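Local structure of ABC transporter (Caldanaerobius, 4G68) at residues E162-D165 with V171-T174; Y167-P172 with I179-T184; L258-A263 with G278-A283. The protein probably serves as the extracellular solute-binding component of an ABC transporter, capturing xylan-derived sugars for uptake by a thermophilic bacterium. One frame throughout, in Å; residues are numbered along the deposited sequence.

How the contacts relate
Following the chain from the N terminus, helix 161-166 comes first, then a connecting loop, then helix 175-187. Contact 1 folds the second half of the loop, 171-174, back onto helix 161-166; contact 2 lays the loop 167-172 against the helix that follows. The two overlap in sequence, share Val171 and Pro172, and have centres about 6 Å apart, with Phe164 packed on the loop backbone at Val169 and Lys170. Contact 3 follows both in series, joining the start of helix 260-268 to the turn after strand 274-278. It lies much nearer the centre of the molecule and touches neither, its nearest atoms about 11 Å from contact 1 and 15 Å from contact 2.

Contact 1 (E162-D165 with V171-T174); sequences ELFD and VPTT
Phe164, on the helix 161-166, reaches across to Val171 and Pro172 in the loop that follows, the loop connecting two successive helices of the solute-binding protein fold. The CD1-CE1-CZ rim of the ring makes the contact, and the loop meets it with backbone as much as with side chain. CE1 of Phe164 lies 3.7 Å from the CA of Val171, and the same CE1 is 3.7 Å from CD of Pro172, the carbon next to the proline nitrogen. Both approaches are oblique to the aromatic plane. The contact is apolar, with no hydrogen bond between the segments. The Phe164 and Pro172 side chains cross at about a right angle, with the proline presenting its CD corner to the outer part of the phenyl ring.

The ring gets there because CG of Phe164 stands anti to its own carbonyl carbon (chi1 -85°), while its CB already heads for the loop. The contact is largely buried. Other parts of the fold complete the surroundings: Phe164 meets Phe185 of helix 175-187 edge-to-face and also touches Ile159 and Met274, while Pro172 rests on Leu178. Farther along the loop, Thr174 sits at the N-cap of helix 175-187, its OG1 bonded to Glu177 N.

Val171 adds one methyl, CG2, beside the ring. Its CG1 is anti to the backbone N (chi1 173°), which leaves CG2 as the branch that meets Phe164, at 4.0 Å from CD1.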
loop_
_atom_site.group_PDB
_atom_site.type_symbol
_atom_site.label_atom_id
_atom_site.label_comp_id
_atom_site.label_asym_id
_atom_site.label_seq_id
_atom_site.Cartn_x
_atom_site.Cartn_y
_atom_site.Cartn_z
ATOM N N GLU C 162 -18.428 13.432 -9.600
ATOM C CA GLU C 162 -19.748 14.050 -9.372
ATOM C C GLU C 162 -19.581 15.309 -8.529
ATOM O O GLU C 162 -20.251 16.324 -8.770
ATOM C CB GLU C 162 -20.695 13.107 -8.663
ATOM C CG GLU C 162 -22.100 13.712 -8.493
ATOM C CD GLU C 162 -23.053 12.744 -7.820
ATOM O OE1 GLU C 162 -23.802 12.062 -8.555
ATOM O OE2 GLU C 162 -23.041 12.662 -6.567
ATOM N N LEU C 163 -18.666 15.254 -7.557
ATOM C CA LEU C 163 -18.477 16.398 -6.651
ATOM C C LEU C 163 -17.771 17.532 -7.395
ATOM O O LEU C 163 -18.141 18.718 -7.227
ATOM C CB LEU C 163 -17.759 15.993 -5.335
ATOM C CG LEU C 163 -18.727 15.376 -4.265
ATOM C CD1 LEU C 163 -18.048 14.783 -3.046
ATOM C CD2 LEU C 163 -19.802 16.345 -3.802
ATOM N N PHE C 164 -16.783 17.168 -8.213
ATOM C CA PHE C 164 -16.038 18.163 -9.009
ATOM C C PHE C 164 -17.029 18.870 -9.985
ATOM O O PHE C 164 -17.040 20.126 -10.066
ATOM C CB PHE C 164 -14.795 17.530 -9.720
ATOM C CG PHE C 164 -13.553 17.479 -8.860
ATOM C CD1 PHE C 164 -12.495 18.380 -9.064
ATOM C CD2 PHE C 164 -13.432 16.551 -7.828
ATOM C CE1 PHE C 164 -11.356 18.363 -8.250
ATOM C CE2 PHE C 164 -12.297 16.513 -7.025
ATOM C CZ PHE C 164 -11.250 17.419 -7.229
ATOM N N ASP C 165 -17.874 18.079 -10.652
ATOM C CA ASP C 165 -18.847 18.593 -11.650
ATOM C C ASP C 165 -19.860 19.529 -10.969
ATOM O O ASP C 165 -20.072 20.713 -11.408
ATOM C CB ASP C 165 -19.581 17.440 -12.368
ATOM C CG ASP C 165 -18.716 16.717 -13.428
ATOM O OD1 ASP C 165 -17.529 17.074 -13.633
ATOM O OD2 ASP C 165 -19.245 15.752 -14.056
ATOM N N VAL C 171 -10.324 19.243 -12.096
ATOM C CA VAL C 171 -9.501 18.217 -11.483
ATOM C C VAL C 171 -8.062 18.755 -11.502
ATOM O O VAL C 171 -7.546 19.179 -12.540
ATOM C CB VAL C 171 -9.602 16.843 -12.175
ATOM C CG1 VAL C 171 -8.586 15.855 -11.601
ATOM C CG2 VAL C 171 -11.005 16.247 -12.061
ATOM N N PRO C 172 -7.424 18.806 -10.356
ATOM C CA PRO C 172 -6.099 19.439 -10.408
ATOM C C PRO C 172 -4.998 18.518 -11.009
ATOM O O PRO C 172 -4.962 17.334 -10.731
ATOM C CB PRO C 172 -5.832 19.732 -8.940
ATOM C CG PRO C 172 -6.472 18.563 -8.218
ATOM C CD PRO C 172 -7.765 18.329 -8.999
ATOM N N THR C 173 -4.088 19.089 -11.778
ATOM C CA THR C 173 -3.008 18.335 -12.411
ATOM C C THR C 173 -1.612 18.710 -11.880
ATOM O O THR C 173 -0.657 18.033 -12.263
ATOM C CB THR C 173 -3.036 18.439 -13.958
ATOM O OG1 THR C 173 -3.007 19.791 -14.409
ATOM C CG2 THR C 173 -4.325 17.776 -14.566
ATOM N N THR C 174 -1.530 19.817 -11.103
ATOM C CA THR C 174 -0.295 20.379 -10.534
ATOM C C THR C 174 -0.567 20.649 -9.054
ATOM O O THR C 174 -1.740 20.754 -8.627
ATOM C CB THR C 174 0.186 21.744 -11.161
ATOM O OG1 THR C 174 -0.565 22.827 -10.599
ATOM C CG2 THR C 174 0.100 21.787 -12.648
#

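Contact 2 (Y167-P172 with I179-T184); sequences YNVKVP and IDAIKT
Val169 sets both of its methyls against helix 175-187, one on Ala181 and one on Thr184, where the loop connecting two successive helices of the solute-binding protein fold turns back along the helix it leads into. The first shell is small and apolar. CG1 of Val169 lies 3.8 Å from CB of Ala181 and 3.9 Å from the Ala181 CA, so this branch rests on the helix backbone as well as on the methyl. The other branch, CG2, comes to 3.9 Å from CG2 of Thr184, one turn farther along; these two side chains slide past each other in opposite directions.

The valine straddles the two helix positions because CG1 is anti to the backbone N (chi1 -169°) and CG2 is anti to the carbonyl carbon, which splays the methyls along the helix. Ala181, with only a CB to offer, lets the loop come close: the CA atoms of Val169 and Ala181 are 6.4 Å apart. No hydrogen bond crosses between the segments.

Beyond this shell, Val169 also touches Phe164 and Phe185, tying the loop to both helices. On the far side of helix 175-187, Ile182 faces Pro192, Phe193 and Ala248, so the helix lies between the loop and those residues.

The orientation of Thr184 is fixed from within the helix. Its CG2 is turned to the valine while its hydroxyl turns back, and Asp180 O accepts from both Thr184 N and Thr184 OG1, the hydroxyl at 2.9 Å and well above the carbonyl plane.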
loop_
_atom_site.group_PDB
_atom_site.type_symbol
_atom_site.label_atom_id
_atom_site.label_comp_id
_atom_site.label_asym_id
_atom_site.label_seq_id
_atom_site.Cartn_x
_atom_site.Cartn_y
_atom_site.Cartn_z
ATOM N N TYR C 167 -19.628 21.300 -8.313
ATOM C CA TYR C 167 -19.027 22.587 -7.945
ATOM C C TYR C 167 -18.165 23.232 -8.992
ATOM O O TYR C 167 -17.506 24.213 -8.694
ATOM C CB TYR C 167 -18.257 22.447 -6.652
ATOM C CG TYR C 167 -19.191 22.052 -5.565
ATOM C CD1 TYR C 167 -19.943 23.009 -4.900
ATOM C CD2 TYR C 167 -19.384 20.702 -5.250
ATOM C CE1 TYR C 167 -20.843 22.640 -3.907
ATOM C CE2 TYR C 167 -20.274 20.315 -4.261
ATOM C CZ TYR C 167 -21.003 21.274 -3.582
ATOM O OH TYR C 167 -21.874 20.853 -2.590
ATOM N N ASN C 168 -18.278 22.729 -10.219
ATOM C CA ASN C 168 -17.400 23.004 -11.382
ATOM C C ASN C 168 -15.874 22.997 -11.191
ATOM O O ASN C 168 -15.141 23.353 -12.126
ATOM C CB ASN C 168 -17.840 24.211 -12.237
ATOM C CG ASN C 168 -17.404 24.049 -13.689
ATOM O OD1 ASN C 168 -17.071 22.924 -14.094
ATOM N ND2 ASN C 168 -17.419 25.141 -14.474
ATOM N N VAL C 169 -15.390 22.534 -10.036
ATOM C CA VAL C 169 -13.922 22.581 -9.759
ATOM C C VAL C 169 -13.177 21.772 -10.776
ATOM O O VAL C 169 -13.634 20.714 -11.058
ATOM C CB VAL C 169 -13.629 22.013 -8.355
ATOM C CG1 VAL C 169 -12.199 22.301 -7.962
ATOM C CG2 VAL C 169 -14.553 22.687 -7.371
ATOM N N LYS C 170 -12.067 22.266 -11.354
ATOM C CA LYS C 170 -11.358 21.393 -12.328
ATOM C C LYS C 170 -10.550 20.444 -11.526
ATOM O O LYS C 170 -10.134 20.839 -10.401
ATOM C CB LYS C 170 -10.424 22.127 -13.298
ATOM C CG LYS C 170 -11.080 22.638 -14.574
ATOM C CD LYS C 170 -10.038 22.857 -15.688
ATOM C CE LYS C 170 -9.378 24.238 -15.638
ATOM N NZ LYS C 170 -10.071 25.301 -16.452
ATOM N N VAL C 171 -10.324 19.243 -12.096
ATOM C CA VAL C 171 -9.501 18.217 -11.483
ATOM C C VAL C 171 -8.062 18.755 -11.502
ATOM O O VAL C 171 -7.546 19.179 -12.540
ATOM C CB VAL C 171 -9.602 16.843 -12.175
ATOM C CG1 VAL C 171 -8.586 15.855 -11.601
ATOM C CG2 VAL C 171 -11.005 16.247 -12.061
ATOM N N PRO C 172 -7.424 18.806 -10.356
ATOM C CA PRO C 172 -6.099 19.439 -10.408
ATOM C C PRO C 172 -4.998 18.518 -11.009
ATOM O O PRO C 172 -4.962 17.334 -10.731
ATOM C CB PRO C 172 -5.832 19.732 -8.940
ATOM C CG PRO C 172 -6.472 18.563 -8.218
ATOM C CD PRO C 172 -7.765 18.329 -8.999
ATOM N N ILE C 179 -3.920 22.843 -4.317
ATOM C CA ILE C 179 -4.204 23.791 -3.195
ATOM C C ILE C 179 -5.441 24.640 -3.449
ATOM O O ILE C 179 -6.229 24.862 -2.524
ATOM C CB ILE C 179 -2.979 24.726 -2.832
ATOM C CG1 ILE C 179 -1.753 23.917 -2.364
ATOM C CG2 ILE C 179 -3.376 25.740 -1.735
ATOM C CD1 ILE C 179 -1.929 23.201 -1.014
ATOM N N ASP C 180 -5.584 25.171 -4.670
ATOM C CA ASP C 180 -6.768 25.966 -5.003
ATOM C C ASP C 180 -8.098 25.169 -4.972
ATOM O O ASP C 180 -9.111 25.662 -4.419
ATOM C CB ASP C 180 -6.623 26.704 -6.345
ATOM C CG ASP C 180 -7.840 27.568 -6.639
ATOM O OD1 ASP C 180 -8.235 28.356 -5.710
ATOM O OD2 ASP C 180 -8.436 27.438 -7.739
ATOM N N ALA C 181 -8.092 23.958 -5.560
ATOM C CA ALA C 181 -9.235 23.045 -5.462
ATOM C C ALA C 181 -9.608 22.813 -4.002
ATOM O O ALA C 181 -10.787 22.868 -3.646
ATOM C CB ALA C 181 -8.956 21.705 -6.148
ATOM N N ILE C 182 -8.617 22.544 -3.166
ATOM C CA ILE C 182 -8.866 22.294 -1.739
ATOM C C ILE C 182 -9.499 23.569 -1.180
ATOM O O ILE C 182 -10.538 23.509 -0.524
ATOM C CB ILE C 182 -7.543 21.996 -0.962
ATOM C CG1 ILE C 182 -6.946 20.619 -1.389
ATOM C CG2 ILE C 182 -7.710 22.210 0.561
ATOM C CD1 ILE C 182 -5.510 20.446 -0.954
ATOM N N LYS C 183 -8.880 24.730 -1.458
ATOM C CA LYS C 183 -9.500 25.992 -0.976
ATOM C C LYS C 183 -10.948 26.204 -1.461
ATOM O O LYS C 183 -11.795 26.674 -0.662
ATOM C CB LYS C 183 -8.660 27.155 -1.399
ATOM C CG LYS C 183 -7.478 27.336 -0.483
ATOM C CD LYS C 183 -6.514 28.336 -1.063
ATOM C CE LYS C 183 -5.372 28.547 -0.100
ATOM N NZ LYS C 183 -4.325 29.464 -0.700
ATOM N N THR C 184 -11.193 25.896 -2.753
ATOM C CA THR C 184 -12.524 26.041 -3.378
ATOM C C THR C 184 -13.538 25.140 -2.702
ATOM O O THR C 184 -14.564 25.625 -2.227
ATOM C CB THR C 184 -12.488 25.847 -4.932
ATOM O OG1 THR C 184 -11.515 26.757 -5.501
ATOM C CG2 THR C 184 -13.865 26.122 -5.589
#

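Contact 3 (L258-A263 with G278-A283); sequences LTRDEA and GNFDAA
Arg260 reaches, by a bent chain, from the start of helix 260-268 to the turn after strand 274-278, where its NH1 meets OD1 of Asp281 at 2.7 Å. The bond is a salt bridge of poor directionality, weak as a hydrogen bond at 129°, with guanidinium and carboxylate planes 73° apart. Bends at chi2 and chi3 bring the chain alongside the carboxylate, so that CD of Arg260 also lies 3.4 Å from OD1 of Asp281.

The second oxygen, Asp281 OD2, is taken by the hydroxyl of Tyr275. Nearer the backbone, NE of the same guanidinium donates to OD1 of Asp261 at 2.8 Å, linking the two aspartates through one arginine; this pairing probably favours their charged forms. The Phe280 ring comes to the guanidinium edge, with CE1 3.5 Å from NH1 and the planes 76° apart. Trp201 touches both Arg260 and Phe280.

The helix start has its own bonds: Glu262 N donates to Thr259 OG1 at 3.2 Å, and a weak return bond runs from Thr259 N to Glu262 OE1. Together they make a capping box, beside a salt-bridge network of Arg260, Asp261 and Asp281.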
loop_
_atom_site.group_PDB
_atom_site.type_symbol
_atom_site.label_atom_id
_atom_site.label_comp_id
_atom_site.label_asym_id
_atom_site.label_seq_id
_atom_site.Cartn_x
_atom_site.Cartn_y
_atom_site.Cartn_z
ATOM N N LEU C 258 -9.302 9.288 13.193
ATOM C CA LEU C 258 -9.989 8.352 12.330
ATOM C C LEU C 258 -8.970 7.425 11.634
ATOM O O LEU C 258 -7.797 7.820 11.375
ATOM C CB LEU C 258 -10.920 9.079 11.316
ATOM C CG LEU C 258 -12.470 9.107 11.450
ATOM C CD1 LEU C 258 -13.056 9.414 12.837
ATOM C CD2 LEU C 258 -13.063 10.057 10.415
ATOM N N THR C 259 -9.415 6.193 11.404
ATOM C CA THR C 259 -8.596 5.129 10.790
ATOM C C THR C 259 -8.714 5.175 9.273
ATOM O O THR C 259 -9.540 5.908 8.747
ATOM C CB THR C 259 -9.040 3.739 11.255
ATOM O OG1 THR C 259 -10.363 3.467 10.786
ATOM C CG2 THR C 259 -8.979 3.610 12.790
ATOM N N ARG C 260 -7.889 4.397 8.565
ATOM C CA ARG C 260 -8.028 4.272 7.105
ATOM C C ARG C 260 -9.485 3.869 6.731
ATOM O O ARG C 260 -10.069 4.466 5.829
ATOM C CB ARG C 260 -7.018 3.235 6.580
ATOM C CG ARG C 260 -7.030 2.994 5.058
ATOM C CD ARG C 260 -8.007 1.893 4.609
ATOM N NE ARG C 260 -7.720 0.599 5.200
ATOM C CZ ARG C 260 -6.896 -0.313 4.674
ATOM N NH1 ARG C 260 -6.225 -0.090 3.504
ATOM N NH2 ARG C 260 -6.723 -1.478 5.329
ATOM N N ASP C 261 -10.007 2.843 7.409
ATOM C CA ASP C 261 -11.353 2.291 7.102
ATOM C C ASP C 261 -12.494 3.296 7.343
ATOM O O ASP C 261 -13.498 3.275 6.647
ATOM C CB ASP C 261 -11.643 1.044 7.926
ATOM C CG ASP C 261 -10.829 -0.180 7.495
ATOM O OD1 ASP C 261 -10.050 -0.130 6.527
ATOM O OD2 ASP C 261 -10.987 -1.216 8.163
ATOM N N GLU C 262 -12.353 4.150 8.354
ATOM C CA GLU C 262 -13.294 5.232 8.583
ATOM C C GLU C 262 -13.192 6.268 7.463
ATOM O O GLU C 262 -14.172 6.876 7.067
ATOM C CB GLU C 262 -13.057 5.865 9.952
ATOM C CG GLU C 262 -13.383 4.854 11.074
ATOM C CD GLU C 262 -13.392 5.414 12.480
ATOM O OE1 GLU C 262 -12.359 5.873 12.986
ATOM O OE2 GLU C 262 -14.446 5.326 13.120
ATOM N N ALA C 263 -11.980 6.466 6.949
ATOM C CA ALA C 263 -11.797 7.408 5.853
ATOM C C ALA C 263 -12.386 6.918 4.520
ATOM O O ALA C 263 -13.075 7.672 3.841
ATOM C CB ALA C 263 -10.322 7.751 5.701
ATOM N N GLY C 278 -3.227 4.150 -1.322
ATOM C CA GLY C 278 -2.900 2.958 -2.079
ATOM C C GLY C 278 -3.999 2.567 -3.060
ATOM O O GLY C 278 -5.220 2.811 -2.844
ATOM N N ASN C 279 -3.567 1.939 -4.151
ATOM C CA ASN C 279 -4.515 1.364 -5.069
ATOM C C ASN C 279 -5.478 0.335 -4.365
ATOM O O ASN C 279 -6.570 0.064 -4.875
ATOM C CB ASN C 279 -3.701 0.635 -6.134
ATOM C CG ASN C 279 -2.832 -0.428 -5.511
ATOM O OD1 ASN C 279 -1.880 -0.125 -4.759
ATOM N ND2 ASN C 279 -3.234 -1.674 -5.695
ATOM N N PHE C 280 -5.032 -0.285 -3.243
ATOM C CA PHE C 280 -5.774 -1.407 -2.570
ATOM C C PHE C 280 -7.069 -0.891 -1.967
ATOM O O PHE C 280 -8.059 -1.670 -1.756
ATOM C CB PHE C 280 -4.945 -2.023 -1.419
ATOM C CG PHE C 280 -4.095 -0.989 -0.675
ATOM C CD1 PHE C 280 -4.671 -0.200 0.358
ATOM C CD2 PHE C 280 -2.731 -0.866 -0.966
ATOM C CE1 PHE C 280 -3.869 0.716 1.044
ATOM C CE2 PHE C 280 -1.941 0.062 -0.326
ATOM C CZ PHE C 280 -2.512 0.841 0.700
ATOM N N ASP C 281 -7.070 0.433 -1.726
ATOM C CA ASP C 281 -8.277 1.116 -1.251
ATOM C C ASP C 281 -9.358 1.233 -2.290
ATOM O O ASP C 281 -10.516 1.469 -1.957
ATOM C CB ASP C 281 -7.941 2.467 -0.591
ATOM C CG ASP C 281 -7.261 2.282 0.776
ATOM O OD1 ASP C 281 -7.335 1.146 1.356
ATOM O OD2 ASP C 281 -6.677 3.297 1.241
ATOM N N ALA C 282 -9.021 1.024 -3.555
ATOM C CA ALA C 282 -10.054 1.049 -4.637
ATOM C C ALA C 282 -11.254 0.246 -4.357
ATOM O O ALA C 282 -12.359 0.736 -4.589
ATOM C CB ALA C 282 -9.476 0.616 -5.958
ATOM N N ALA C 283 -11.060 -0.977 -3.838
ATOM C CA ALA C 283 -12.180 -1.922 -3.627
ATOM C C ALA C 283 -13.234 -1.358 -2.686
ATOM O O ALA C 283 -14.388 -1.649 -2.884
ATOM C CB ALA C 283 -11.685 -3.283 -3.106
#